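Local coordinates for 39 kDa initiator binding protein (Trichomonas vaginalis, PDB 1PP7) that binds the initiator element of core promoters through a helix-turn-helix DNA-binding domain and is thought to take part in positioning transcription initiation in this early-branching eukaryote, at residues C[43-48]-C[55-60]; C[67-72]-C[81-86]; C[93-98]-C[104-109]. All blocks are in the same frame, centred on the assembly; numbering follows the deposited sequence.

Contact 1: residues C[43-48]-C[55-60]; sequences TYLASN and IGLSWI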
loop_
_atom_site.group_PDB
_atom_site.type_symbol
_atom_site.label_atom_id
_atom_site.label_comp_id
_atom_site.label_asym_id
_atom_site.label_seq_id
_atom_site.Cartn_x
_atom_site.Cartn_y
_atom_site.Cartn_z
ATOM N N THR C 43 5.021 1.908 5.762
ATOM C CA THR C 43 5.818 2.099 6.945
ATOM C C THR C 43 6.565 0.816 7.285
ATOM O O THR C 43 7.796 0.822 7.535
ATOM C CB THR C 43 4.948 2.510 8.135
ATOM O OG1 THR C 43 4.393 3.817 7.896
ATOM C CG2 THR C 43 5.795 2.575 9.422
ATOM N N TYR C 44 5.863 -0.302 7.263
ATOM C CA TYR C 44 6.556 -1.513 7.619
ATOM C C TYR C 44 7.536 -2.022 6.557
ATOM O O TYR C 44 8.598 -2.538 6.879
ATOM C CB TYR C 44 5.567 -2.620 8.006
ATOM C CG TYR C 44 6.218 -3.982 8.041
ATOM C CD1 TYR C 44 6.227 -4.786 6.896
ATOM C CD2 TYR C 44 6.860 -4.463 9.213
ATOM C CE1 TYR C 44 6.847 -6.039 6.900
ATOM C CE2 TYR C 44 7.495 -5.731 9.226
ATOM C CZ TYR C 44 7.482 -6.519 8.063
ATOM O OH TYR C 44 8.065 -7.775 8.023
ATOM N N LEU C 45 7.205 -1.895 5.291
ATOM C CA LEU C 45 8.131 -2.421 4.341
ATOM C C LEU C 45 9.443 -1.658 4.447
ATOM O O LEU C 45 10.498 -2.203 4.152
ATOM C CB LEU C 45 7.521 -2.375 2.945
ATOM C CG LEU C 45 6.416 -3.402 2.737
ATOM C CD1 LEU C 45 5.804 -3.149 1.379
ATOM C CD2 LEU C 45 6.968 -4.849 2.815
ATOM N N ALA C 46 9.383 -0.424 4.943
ATOM C CA ALA C 46 10.566 0.431 5.081
ATOM C C ALA C 46 11.660 -0.232 5.872
ATOM O O ALA C 46 12.836 0.095 5.710
ATOM C CB ALA C 46 10.189 1.746 5.750
ATOM N N SER C 47 11.267 -1.160 6.735
ATOM C CA SER C 47 12.205 -1.899 7.567
ATOM C C SER C 47 12.460 -3.345 7.079
ATOM O O SER C 47 13.302 -4.057 7.643
ATOM C CB SER C 47 11.675 -1.965 8.994
ATOM O OG SER C 47 10.605 -2.902 9.060
ATOM N N ASN C 48 11.715 -3.803 6.075
ATOM C CA ASN C 48 11.919 -5.160 5.555
ATOM C C ASN C 48 12.225 -4.975 4.072
ATOM O O ASN C 48 11.305 -5.054 3.259
ATOM C CB ASN C 48 10.645 -5.984 5.725
ATOM C CG ASN C 48 10.851 -7.492 5.474
ATOM O OD1 ASN C 48 11.713 -7.904 4.682
ATOM N ND2 ASN C 48 10.017 -8.323 6.139
ATOM N N ILE C 55 7.368 -7.333 -2.918
ATOM C CA ILE C 55 6.066 -6.717 -3.105
ATOM C C ILE C 55 6.147 -5.478 -4.013
ATOM O O ILE C 55 5.460 -5.376 -5.047
ATOM C CB ILE C 55 5.414 -6.349 -1.778
ATOM C CG1 ILE C 55 5.292 -7.591 -0.907
ATOM C CG2 ILE C 55 4.029 -5.774 -2.038
ATOM C CD1 ILE C 55 4.675 -7.318 0.467
ATOM N N GLY C 56 6.991 -4.534 -3.663
ATOM C CA GLY C 56 7.081 -3.387 -4.536
ATOM C C GLY C 56 6.110 -2.346 -4.014
ATOM O O GLY C 56 5.003 -2.188 -4.534
ATOM N N LEU C 57 6.552 -1.672 -2.955
ATOM C CA LEU C 57 5.837 -0.624 -2.272
ATOM C C LEU C 57 6.871 0.047 -1.383
ATOM O O LEU C 57 7.189 -0.475 -0.323
ATOM C CB LEU C 57 4.707 -1.204 -1.425
ATOM C CG LEU C 57 3.785 -0.165 -0.818
ATOM C CD1 LEU C 57 3.451 0.814 -1.910
ATOM C CD2 LEU C 57 2.534 -0.831 -0.214
ATOM N N SER C 58 7.401 1.190 -1.839
ATOM C CA SER C 58 8.407 1.958 -1.092
ATOM C C SER C 58 8.474 3.466 -1.380
ATOM O O SER C 58 8.136 3.936 -2.462
ATOM C CB SER C 58 9.822 1.333 -1.265
ATOM O OG SER C 58 10.166 1.130 -2.610
ATOM N N TRP C 59 8.890 4.233 -0.382
ATOM C CA TRP C 59 9.017 5.678 -0.573
ATOM C C TRP C 59 10.236 5.986 -1.446
ATOM O O TRP C 59 11.311 5.372 -1.313
ATOM C CB TRP C 59 9.215 6.396 0.758
ATOM C CG TRP C 59 8.046 6.296 1.705
ATOM C CD1 TRP C 59 7.967 5.513 2.833
ATOM C CD2 TRP C 59 6.807 7.035 1.636
ATOM N NE1 TRP C 59 6.765 5.730 3.456
ATOM C CE2 TRP C 59 6.038 6.656 2.746
ATOM C CE3 TRP C 59 6.286 7.980 0.743
ATOM C CZ2 TRP C 59 4.786 7.173 2.988
ATOM C CZ3 TRP C 59 5.042 8.502 0.980
ATOM C CH2 TRP C 59 4.300 8.095 2.094
ATOM N N ILE C 60 10.086 6.936 -2.341
ATOM C CA ILE C 60 11.232 7.338 -3.148
ATOM C C ILE C 60 11.666 8.742 -2.591
ATOM O O ILE C 60 12.756 9.226 -2.850
ATOM C CB ILE C 60 10.865 7.319 -4.668
ATOM C CG1 ILE C 60 9.760 8.317 -4.971
ATOM C CG2 ILE C 60 10.365 5.904 -5.053
ATOM C CD1 ILE C 60 9.197 8.125 -6.351
HETATM O O HOH W 1 5.950 5.513 6.484
#

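Contact 2: residues C[67-72]-C[81-86]; sequences MKKKNV and NTLNVN. With nucleotides of chain A; nucleotides of chain B.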
loop_
_atom_site.group_PDB
_atom_site.type_symbol
_atom_site.label_atom_id
_atom_site.label_comp_id
_atom_site.label_asym_id
_atom_site.label_seq_id
_atom_site.Cartn_x
_atom_site.Cartn_y
_atom_site.Cartn_z
ATOM N N MET C 67 4.975 1.654 -6.473
ATOM C CA MET C 67 4.440 0.369 -6.093
ATOM C C MET C 67 4.149 -0.439 -7.326
ATOM O O MET C 67 4.157 0.093 -8.430
ATOM C CB MET C 67 3.131 0.548 -5.267
ATOM C CG MET C 67 1.866 0.882 -6.069
ATOM S SD MET C 67 0.348 0.932 -4.970
ATOM C CE MET C 67 -0.101 2.581 -5.046
ATOM N N LYS C 68 3.954 -1.745 -7.117
ATOM C CA LYS C 68 3.541 -2.652 -8.165
ATOM C C LYS C 68 2.083 -2.967 -7.729
ATOM O O LYS C 68 1.845 -3.772 -6.828
ATOM C CB LYS C 68 4.431 -3.892 -8.153
ATOM C CG LYS C 68 5.819 -3.649 -8.722
ATOM C CD LYS C 68 6.461 -4.951 -9.171
ATOM C CE LYS C 68 7.854 -4.689 -9.777
ATOM N NZ LYS C 68 8.486 -5.818 -10.562
ATOM N N LYS C 69 1.099 -2.317 -8.338
ATOM C CA LYS C 69 -0.285 -2.549 -7.898
ATOM C C LYS C 69 -0.685 -4.016 -7.898
ATOM O O LYS C 69 -1.360 -4.487 -6.992
ATOM C CB LYS C 69 -1.263 -1.730 -8.733
ATOM C CG LYS C 69 -0.975 -0.280 -8.576
ATOM C CD LYS C 69 -2.033 0.569 -9.156
ATOM C CE LYS C 69 -1.859 0.682 -10.663
ATOM N NZ LYS C 69 -3.135 1.177 -11.252
ATOM N N LYS C 70 -0.247 -4.735 -8.915
ATOM C CA LYS C 70 -0.562 -6.139 -9.010
ATOM C C LYS C 70 -0.245 -6.879 -7.675
ATOM O O LYS C 70 -1.086 -7.622 -7.190
ATOM C CB LYS C 70 0.204 -6.731 -10.203
ATOM C CG LYS C 70 -0.318 -8.067 -10.679
ATOM C CD LYS C 70 -0.190 -8.177 -12.191
ATOM C CE LYS C 70 -0.621 -9.559 -12.691
ATOM N NZ LYS C 70 -0.461 -9.714 -14.193
ATOM N N ASN C 71 0.935 -6.632 -7.075
ATOM C CA ASN C 71 1.345 -7.280 -5.816
ATOM C C ASN C 71 0.669 -6.676 -4.591
ATOM O O ASN C 71 0.330 -7.366 -3.628
ATOM C CB ASN C 71 2.859 -7.189 -5.648
ATOM C CG ASN C 71 3.635 -8.158 -6.598
ATOM O OD1 ASN C 71 3.059 -8.755 -7.514
ATOM N ND2 ASN C 71 4.943 -8.293 -6.376
ATOM N N VAL C 72 0.504 -5.366 -4.614
ATOM C CA VAL C 72 -0.126 -4.671 -3.528
ATOM C C VAL C 72 -1.597 -5.072 -3.399
ATOM O O VAL C 72 -2.116 -5.208 -2.289
ATOM C CB VAL C 72 -0.010 -3.203 -3.753
ATOM C CG1 VAL C 72 -0.897 -2.450 -2.751
ATOM C CG2 VAL C 72 1.451 -2.819 -3.659
ATOM N N ASN C 81 -8.603 -4.106 -9.839
ATOM C CA ASN C 81 -9.601 -3.126 -10.106
ATOM C C ASN C 81 -10.042 -2.401 -8.835
ATOM O O ASN C 81 -10.175 -1.184 -8.830
ATOM C CB ASN C 81 -10.792 -3.731 -10.860
ATOM C CG ASN C 81 -11.977 -2.780 -10.933
ATOM O OD1 ASN C 81 -12.892 -2.835 -10.085
ATOM N ND2 ASN C 81 -11.954 -1.880 -11.901
ATOM N N THR C 82 -10.226 -3.086 -7.728
ATOM C CA THR C 82 -10.663 -2.297 -6.619
ATOM C C THR C 82 -9.491 -1.474 -6.094
ATOM O O THR C 82 -9.694 -0.372 -5.575
ATOM C CB THR C 82 -11.432 -3.195 -5.607
ATOM O OG1 THR C 82 -11.235 -2.757 -4.251
ATOM C CG2 THR C 82 -11.045 -4.593 -5.795
ATOM N N LEU C 83 -8.245 -1.940 -6.299
ATOM C CA LEU C 83 -7.118 -1.137 -5.821
ATOM C C LEU C 83 -7.195 0.222 -6.549
ATOM O O LEU C 83 -7.116 1.278 -5.880
ATOM C CB LEU C 83 -5.778 -1.769 -6.144
ATOM C CG LEU C 83 -4.629 -1.615 -5.151
ATOM C CD1 LEU C 83 -3.363 -1.783 -5.931
ATOM C CD2 LEU C 83 -4.610 -0.304 -4.429
ATOM N N ASN C 84 -7.347 0.184 -7.898
ATOM C CA ASN C 84 -7.416 1.400 -8.714
ATOM C C ASN C 84 -8.584 2.243 -8.275
ATOM O O ASN C 84 -8.461 3.455 -8.151
ATOM C CB ASN C 84 -7.636 1.140 -10.210
ATOM C CG ASN C 84 -6.523 0.298 -10.875
ATOM O OD1 ASN C 84 -5.331 0.397 -10.517
ATOM N ND2 ASN C 84 -6.913 -0.503 -11.897
ATOM N N VAL C 85 -9.741 1.622 -8.060
ATOM C CA VAL C 85 -10.891 2.386 -7.654
ATOM C C VAL C 85 -10.584 3.147 -6.309
ATOM O O VAL C 85 -10.912 4.341 -6.162
ATOM C CB VAL C 85 -12.130 1.445 -7.545
ATOM C CG1 VAL C 85 -13.183 2.039 -6.647
ATOM C CG2 VAL C 85 -12.748 1.225 -8.947
ATOM N N ASN C 86 -9.961 2.458 -5.340
ATOM C CA ASN C 86 -9.607 3.079 -4.072
ATOM C C ASN C 86 -8.581 4.240 -4.226
ATOM O O ASN C 86 -8.707 5.281 -3.513
ATOM C CB ASN C 86 -9.038 2.034 -3.094
ATOM C CG ASN C 86 -10.108 1.076 -2.537
ATOM O OD1 ASN C 86 -11.343 1.305 -2.661
ATOM N ND2 ASN C 86 -9.637 0.006 -1.925
ATOM P P DT A 7 -11.973 -2.788 0.313
ATOM O OP1 DT A 7 -11.759 -3.776 1.426
ATOM O OP2 DT A 7 -10.809 -2.236 -0.451
ATOM O "O5'" DT A 7 -12.924 -3.464 -0.757
ATOM C "C5'" DT A 7 -13.887 -4.412 -0.321
ATOM C "C4'" DT A 7 -14.599 -5.014 -1.504
ATOM O "O4'" DT A 7 -15.642 -4.127 -1.972
ATOM C "C3'" DT A 7 -13.710 -5.338 -2.703
ATOM O "O3'" DT A 7 -13.856 -6.724 -3.022
ATOM C "C2'" DT A 7 -14.262 -4.447 -3.799
ATOM C "C1'" DT A 7 -15.697 -4.217 -3.362
ATOM N N1 DT A 7 -16.330 -2.992 -3.870
ATOM C C2 DT A 7 -17.596 -3.123 -4.392
ATOM O O2 DT A 7 -18.158 -4.209 -4.449
ATOM N N3 DT A 7 -18.171 -1.945 -4.863
ATOM C C4 DT A 7 -17.584 -0.674 -4.857
ATOM O O4 DT A 7 -18.208 0.314 -5.312
ATOM C C5 DT A 7 -16.226 -0.623 -4.287
ATOM C C7 DT A 7 -15.508 0.690 -4.222
ATOM C C6 DT A 7 -15.686 -1.769 -3.835
ATOM P P DT A 8 -12.841 -7.449 -4.051
ATOM O OP1 DT A 8 -12.590 -8.753 -3.388
ATOM O OP2 DT A 8 -11.693 -6.657 -4.515
ATOM O "O5'" DT A 8 -13.837 -7.588 -5.258
ATOM C "C5'" DT A 8 -15.150 -8.025 -4.954
ATOM C "C4'" DT A 8 -16.003 -8.058 -6.187
ATOM O "O4'" DT A 8 -16.614 -6.778 -6.313
ATOM C "C3'" DT A 8 -15.277 -8.324 -7.493
ATOM O "O3'" DT A 8 -15.881 -9.428 -8.151
ATOM C "C2'" DT A 8 -15.501 -7.066 -8.298
ATOM C "C1'" DT A 8 -16.685 -6.421 -7.656
ATOM N N1 DT A 8 -16.721 -4.941 -7.712
ATOM C C2 DT A 8 -17.899 -4.332 -8.148
ATOM O O2 DT A 8 -18.897 -4.942 -8.396
ATOM N N3 DT A 8 -17.855 -2.965 -8.232
ATOM C C4 DT A 8 -16.809 -2.147 -7.860
ATOM O O4 DT A 8 -16.946 -0.920 -7.932
ATOM C C5 DT A 8 -15.614 -2.846 -7.376
ATOM C C7 DT A 8 -14.429 -2.050 -6.928
ATOM C C6 DT A 8 -15.633 -4.189 -7.344
ATOM P P DA B 3 -1.760 1.505 -14.820
ATOM O OP1 DA B 3 -0.876 2.710 -14.712
ATOM O OP2 DA B 3 -1.725 0.445 -13.786
ATOM O "O5'" DA B 3 -3.260 2.001 -14.911
ATOM C "C5'" DA B 3 -3.561 3.235 -15.547
ATOM C "C4'" DA B 3 -5.057 3.426 -15.582
ATOM O "O4'" DA B 3 -5.706 2.391 -16.367
ATOM C "C3'" DA B 3 -5.781 3.427 -14.228
ATOM O "O3'" DA B 3 -6.772 4.408 -14.408
ATOM C "C2'" DA B 3 -6.477 2.082 -14.218
ATOM C "C1'" DA B 3 -6.868 1.998 -15.674
ATOM N N9 DA B 3 -7.329 0.701 -16.179
ATOM C C8 DA B 3 -6.910 -0.576 -15.855
ATOM N N7 DA B 3 -7.585 -1.530 -16.475
ATOM C C5 DA B 3 -8.500 -0.838 -17.249
ATOM C C6 DA B 3 -9.528 -1.275 -18.126
ATOM N N6 DA B 3 -9.794 -2.566 -18.378
ATOM N N1 DA B 3 -10.285 -0.320 -18.733
ATOM C C2 DA B 3 -10.014 0.980 -18.478
ATOM N N3 DA B 3 -9.070 1.511 -17.680
ATOM C C4 DA B 3 -8.344 0.538 -17.088
#

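Contact 3: residues C[93-98]-C[104-109]; sequences EQLQHD and QWKRSG. With nucleotides of chain B.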
loop_
_atom_site.group_PDB
_atom_site.type_symbol
_atom_site.label_atom_id
_atom_site.label_comp_id
_atom_site.label_asym_id
_atom_site.label_seq_id
_atom_site.Cartn_x
_atom_site.Cartn_y
_atom_site.Cartn_z
ATOM N N GLU C 93 -2.640 10.611 -6.347
ATOM C CA GLU C 93 -2.387 11.143 -7.639
ATOM C C GLU C 93 -1.202 10.434 -8.261
ATOM O O GLU C 93 -0.096 10.405 -7.704
ATOM C CB GLU C 93 -2.173 12.637 -7.488
ATOM C CG GLU C 93 -1.415 13.310 -8.628
ATOM C CD GLU C 93 -1.239 14.814 -8.330
ATOM O OE1 GLU C 93 -1.248 15.172 -7.120
ATOM O OE2 GLU C 93 -1.096 15.617 -9.276
ATOM N N GLN C 94 -1.461 9.823 -9.410
ATOM C CA GLN C 94 -0.470 9.081 -10.139
ATOM C C GLN C 94 0.521 10.038 -10.821
ATOM O O GLN C 94 0.126 10.981 -11.533
ATOM C CB GLN C 94 -1.138 8.205 -11.190
ATOM C CG GLN C 94 -0.131 7.235 -11.758
ATOM C CD GLN C 94 -0.754 6.179 -12.594
ATOM O OE1 GLN C 94 -1.940 5.924 -12.471
ATOM N NE2 GLN C 94 0.040 5.544 -13.453
ATOM N N LEU C 95 1.796 9.775 -10.600
ATOM C CA LEU C 95 2.864 10.579 -11.155
ATOM C C LEU C 95 3.654 9.824 -12.264
ATOM O O LEU C 95 4.601 10.354 -12.830
ATOM C CB LEU C 95 3.811 10.998 -10.022
ATOM C CG LEU C 95 3.091 11.646 -8.844
ATOM C CD1 LEU C 95 4.116 11.850 -7.775
ATOM C CD2 LEU C 95 2.345 12.986 -9.230
ATOM N N GLN C 96 3.264 8.589 -12.555
ATOM C CA GLN C 96 3.945 7.814 -13.586
ATOM C C GLN C 96 3.138 6.619 -14.122
ATOM O O GLN C 96 2.440 5.886 -13.348
ATOM C CB GLN C 96 5.284 7.331 -13.078
ATOM C CG GLN C 96 6.107 6.611 -14.127
ATOM C CD GLN C 96 7.017 5.516 -13.531
ATOM O OE1 GLN C 96 6.587 4.376 -13.354
ATOM N NE2 GLN C 96 8.263 5.869 -13.207
ATOM N N HIS C 97 3.210 6.487 -15.457
ATOM C CA HIS C 97 2.575 5.401 -16.228
ATOM C C HIS C 97 3.262 4.092 -15.787
ATOM O O HIS C 97 4.395 4.112 -15.281
ATOM C CB HIS C 97 2.821 5.608 -17.755
ATOM C CG HIS C 97 2.128 4.612 -18.658
ATOM N ND1 HIS C 97 0.771 4.651 -18.918
ATOM C CD2 HIS C 97 2.621 3.593 -19.408
ATOM C CE1 HIS C 97 0.459 3.704 -19.789
ATOM N NE2 HIS C 97 1.563 3.049 -20.103
ATOM N N ASP C 98 2.563 2.974 -15.978
ATOM C CA ASP C 98 3.078 1.667 -15.624
ATOM C C ASP C 98 4.332 1.370 -16.464
ATOM O O ASP C 98 4.349 1.576 -17.688
ATOM C CB ASP C 98 1.974 0.623 -15.856
ATOM C CG ASP C 98 2.480 -0.819 -15.774
ATOM O OD1 ASP C 98 3.391 -1.179 -16.557
ATOM O OD2 ASP C 98 1.963 -1.599 -14.942
ATOM N N GLN C 104 4.076 5.236 -9.804
ATOM C CA GLN C 104 4.519 6.161 -8.747
ATOM C C GLN C 104 3.404 7.028 -8.309
ATOM O O GLN C 104 2.537 7.364 -9.125
ATOM C CB GLN C 104 5.634 7.039 -9.241
ATOM C CG GLN C 104 6.956 6.703 -8.620
ATOM C CD GLN C 104 8.076 7.339 -9.347
ATOM O OE1 GLN C 104 8.088 8.569 -9.526
ATOM N NE2 GLN C 104 9.046 6.511 -9.794
ATOM N N TRP C 105 3.449 7.437 -7.031
ATOM C CA TRP C 105 2.365 8.204 -6.423
ATOM C C TRP C 105 2.661 9.226 -5.361
ATOM O O TRP C 105 3.696 9.176 -4.742
ATOM C CB TRP C 105 1.359 7.253 -5.754
ATOM C CG TRP C 105 0.847 6.222 -6.647
ATOM C CD1 TRP C 105 1.523 5.136 -7.095
ATOM C CD2 TRP C 105 -0.429 6.201 -7.292
ATOM N NE1 TRP C 105 0.773 4.453 -7.974
ATOM C CE2 TRP C 105 -0.442 5.071 -8.123
ATOM C CE3 TRP C 105 -1.553 7.020 -7.246
ATOM C CZ2 TRP C 105 -1.549 4.728 -8.920
ATOM C CZ3 TRP C 105 -2.647 6.695 -8.033
ATOM C CH2 TRP C 105 -2.634 5.554 -8.864
ATOM N N LYS C 106 1.658 10.090 -5.113
ATOM C CA LYS C 106 1.674 11.111 -4.069
ATOM C C LYS C 106 0.220 11.436 -3.714
ATOM O O LYS C 106 -0.694 11.151 -4.471
ATOM C CB LYS C 106 2.432 12.377 -4.498
ATOM C CG LYS C 106 1.578 13.605 -4.831
ATOM C CD LYS C 106 2.115 14.314 -6.052
ATOM C CE LYS C 106 1.884 15.846 -6.033
ATOM N NZ LYS C 106 0.480 16.297 -6.082
ATOM N N ARG C 107 -0.010 12.030 -2.552
ATOM C CA ARG C 107 -1.373 12.344 -2.112
ATOM C C ARG C 107 -1.132 13.372 -1.044
ATOM O O ARG C 107 -0.251 13.188 -0.206
ATOM C CB ARG C 107 -2.041 11.100 -1.523
ATOM C CG ARG C 107 -3.458 11.368 -1.002
ATOM C CD ARG C 107 -3.930 10.326 -0.002
ATOM N NE ARG C 107 -5.367 10.382 0.255
ATOM C CZ ARG C 107 -5.929 10.286 1.474
ATOM N NH1 ARG C 107 -5.194 10.145 2.582
ATOM N NH2 ARG C 107 -7.240 10.289 1.581
ATOM N N SER C 108 -1.883 14.460 -1.038
ATOM C CA SER C 108 -1.585 15.497 -0.058
ATOM C C SER C 108 -1.691 15.020 1.418
ATOM O O SER C 108 -2.651 14.379 1.817
ATOM C CB SER C 108 -2.446 16.748 -0.356
ATOM O OG SER C 108 -3.780 16.538 0.080
ATOM N N GLY C 109 -0.664 15.315 2.207
ATOM C CA GLY C 109 -0.648 14.915 3.598
ATOM C C GLY C 109 -0.331 13.433 3.808
ATOM O O GLY C 109 -0.511 12.885 4.913
ATOM P P DA B 3 -1.760 1.505 -14.820
ATOM O OP1 DA B 3 -0.876 2.710 -14.712
ATOM O OP2 DA B 3 -1.725 0.445 -13.786
ATOM O "O5'" DA B 3 -3.260 2.001 -14.911
ATOM C "C5'" DA B 3 -3.561 3.235 -15.547
ATOM C "C4'" DA B 3 -5.057 3.426 -15.582
ATOM O "O4'" DA B 3 -5.706 2.391 -16.367
ATOM C "C3'" DA B 3 -5.781 3.427 -14.228
ATOM O "O3'" DA B 3 -6.772 4.408 -14.408
ATOM C "C2'" DA B 3 -6.477 2.082 -14.218
ATOM C "C1'" DA B 3 -6.868 1.998 -15.674
ATOM N N9 DA B 3 -7.329 0.701 -16.179
ATOM C C8 DA B 3 -6.910 -0.576 -15.855
ATOM N N7 DA B 3 -7.585 -1.530 -16.475
ATOM C C5 DA B 3 -8.500 -0.838 -17.249
ATOM C C6 DA B 3 -9.528 -1.275 -18.126
ATOM N N6 DA B 3 -9.794 -2.566 -18.378
ATOM N N1 DA B 3 -10.285 -0.320 -18.733
ATOM C C2 DA B 3 -10.014 0.980 -18.478
ATOM N N3 DA B 3 -9.070 1.511 -17.680
ATOM C C4 DA B 3 -8.344 0.538 -17.088
ATOM P P DA B 2 -1.277 -4.409 -18.672
ATOM O OP1 DA B 2 0.027 -4.874 -19.211
ATOM O OP2 DA B 2 -2.129 -5.339 -17.884
ATOM O "O5'" DA B 2 -1.023 -3.167 -17.709
ATOM C "C5'" DA B 2 -0.361 -2.007 -18.197
ATOM C "C4'" DA B 2 -1.199 -0.769 -17.983
ATOM O "O4'" DA B 2 -2.423 -0.771 -18.774
ATOM C "C3'" DA B 2 -1.621 -0.505 -16.540
ATOM O "O3'" DA B 2 -1.471 0.910 -16.284
ATOM C "C2'" DA B 2 -3.081 -0.942 -16.530
ATOM C "C1'" DA B 2 -3.542 -0.551 -17.926
ATOM N N9 DA B 2 -4.620 -1.375 -18.432
ATOM C C8 DA B 2 -4.801 -2.731 -18.332
ATOM N N7 DA B 2 -5.818 -3.173 -19.029
ATOM C C5 DA B 2 -6.336 -2.020 -19.613
ATOM C C6 DA B 2 -7.362 -1.805 -20.529
ATOM N N6 DA B 2 -8.047 -2.780 -21.109
ATOM N N1 DA B 2 -7.653 -0.532 -20.861
ATOM C C2 DA B 2 -6.920 0.448 -20.336
ATOM N N3 DA B 2 -5.895 0.364 -19.511
ATOM C C4 DA B 2 -5.650 -0.911 -19.192
#

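Contact 1: residues C[43-48]-C[55-60]
With CG of L45 turned opposite its own carbonyl carbon (chi1 -72°), the isobutyl fork leaves helix 34-45 for the 55-60 segment, and its two methyls find different partners. CD1 settles against the strand, 3.6 Å from CB of L57; the carbonyl oxygen O of L57 is 3.5 Å from the same CD1 atom. CD2 reaches toward the end of I55, whose CD1 stands 4.1 Å from CD2 of L45. In both pairs the side chains cross at about a right angle; I55 is met at its terminal methyl, L57 at CB. The L57 side chain also packs on L38, L41 and L42 of helix 34-45 and on F65 and M67 of strand 65-67. The segments belong to the initiator-binding domain, a member of the helix-turn-helix clan. A type I turn, L45 to N48, links helix 34-45 to the short helix 49-55, and G56, with positive phi, leads into strand 57-59, an outer strand of the sheet. N48 caps the short helix, OD1 bonding N of L51, while its ND2 gives a fairly straight bond (163°, 2.8 Å) to OH of Y44, which lies in the plane of the N48 amide. OG of S47 bonds back to O of Y44 at 3.0 Å, in the carbonyl plane, and N of S47 donates to that oxygen as well. Beside the apolar patch, a water joins helix to strand: it donates to OG1 of T43 at 2.7 Å and accepts from NE1 of W59 at 3.1 Å. OG1 of T43 is also bonded to O of H39, and the W59 indole packs on L42 and R112.

Contact 2: residues C[67-72]-C[81-86]
The carboxamide of N84 divides its two ends between K69 and the DNA: OD1 takes a hydrogen bond from NZ of K69, modelled at 2.4 Å, a length too short to trust, while ND2 lies 3.5 Å from C2' of DA3 of chain B. Two more amides of this helix turn to the DNA. ND2 of N86 donates to OP2 of DT7 of chain A at 2.9 Å (156°). The N81 amide bonds bases, OD1 a cytosine N4 and ND2 a thymine O4, and its OD1 is 3.6 Å from the methyl C7 of DT8 of chain A. One turn further, CG1 of V85 packs at 3.6 Å on the methyl C7 of DT7 of chain A. Behind this polar front the helices meet through aliphatic carbon: CD1 of L83 touches CB of K69 at 3.5 Å and CG1 of V72 at 4.1 Å. K69 thus serves both layers, its upper chain resting on L83, a bend at chi3 (-80°) carrying NZ out to N84 and to OP2 of DA3 of chain B, the latter bond weak at 3.0 Å. Helices 69-76 and 80-89 form the helix-turn-helix, and the base contacts of N81 and V85 mark helix 80-89 as its recognition helix, lying in the major groove. F34 covers L83 and N86 from helix 34-45, and M67 and K69 touch L87 farther along the recognition helix. If the K69-N84 approach is real, the amide oxygen may help to hold the K69 charge near the backbone of chain B. The phosphate contacts are largely independent of base identity, whereas the N81 and V85 contacts to bases can discriminate sequence.

Contact 3: residues C[93-98]-C[104-109]
Strands 93-99 and 102-106 make the antiparallel hairpin at one edge of the four-stranded sheet, and here its two arms pair at the end away from the turn. E93 and K106 are a hydrogen-bonded pair: N of E93 donates to O of K106 at 2.8 Å (169°), nearly in line with the C=O, and N of K106 returns a bond to O of E93 at 3.1 Å. Past the non-hydrogen-bonded pair Q94-W105, N of L95 reaches O of Q104 at 2.9 Å, the donor standing above the carbonyl plane. The short strands run 137° apart, and the chain turns a corner at Q96. On one face Q94 covers the W105 indole in a CH-pi contact, its CB 3.9 Å from the centroid of the six-membered ring and 16° off the normal. Swung away from the backbone N and extended beyond CG, the Q94 chain carries its amide past the ring to the DNA, where NE2 donates to OP1 of DA3 of chain B at 3.2 Å. F65, F92 and M67 also pack on W105. On the other face E93 and K106 lie side by side in a salt bridge, whose modelled length is too short to trust, and CD of K106 touches CD2 of L95 at 3.5 Å. CB of Q96 rests 3.9 Å from CB of Q104. Closer to the turn, CB of D98 comes within 3.5 Å of O3' of DA2 of chain B, and OD1 of D98 makes a weak bond to N of G101. A hairpin that follows the recognition helix and touches the DNA backbone with its first strand is the wing of a winged-helix domain.

How the contacts relate
Contacts 1 and 2 are buried, whereas contact 3 lies at the surface. Contact 1 is almost wholly aliphatic between its segments, joining helix 34-45 to an outer strand away from the DNA. Contact 2 sets a similar apolar layer behind a polar front of lysine and amides turned to both DNA strands, and contact 3 relies on backbone bonds, with one ring and one charged pair. Contacts 1 and 3 reach the same sheet, meeting where I60 touches Q104. M67 connects the others, packing on L57 of contact 1 and on W105 of contact 3. From the wing Q94 bonds the phosphate of DA3 of chain B, and from the helix K69 reaches it by a weak bond.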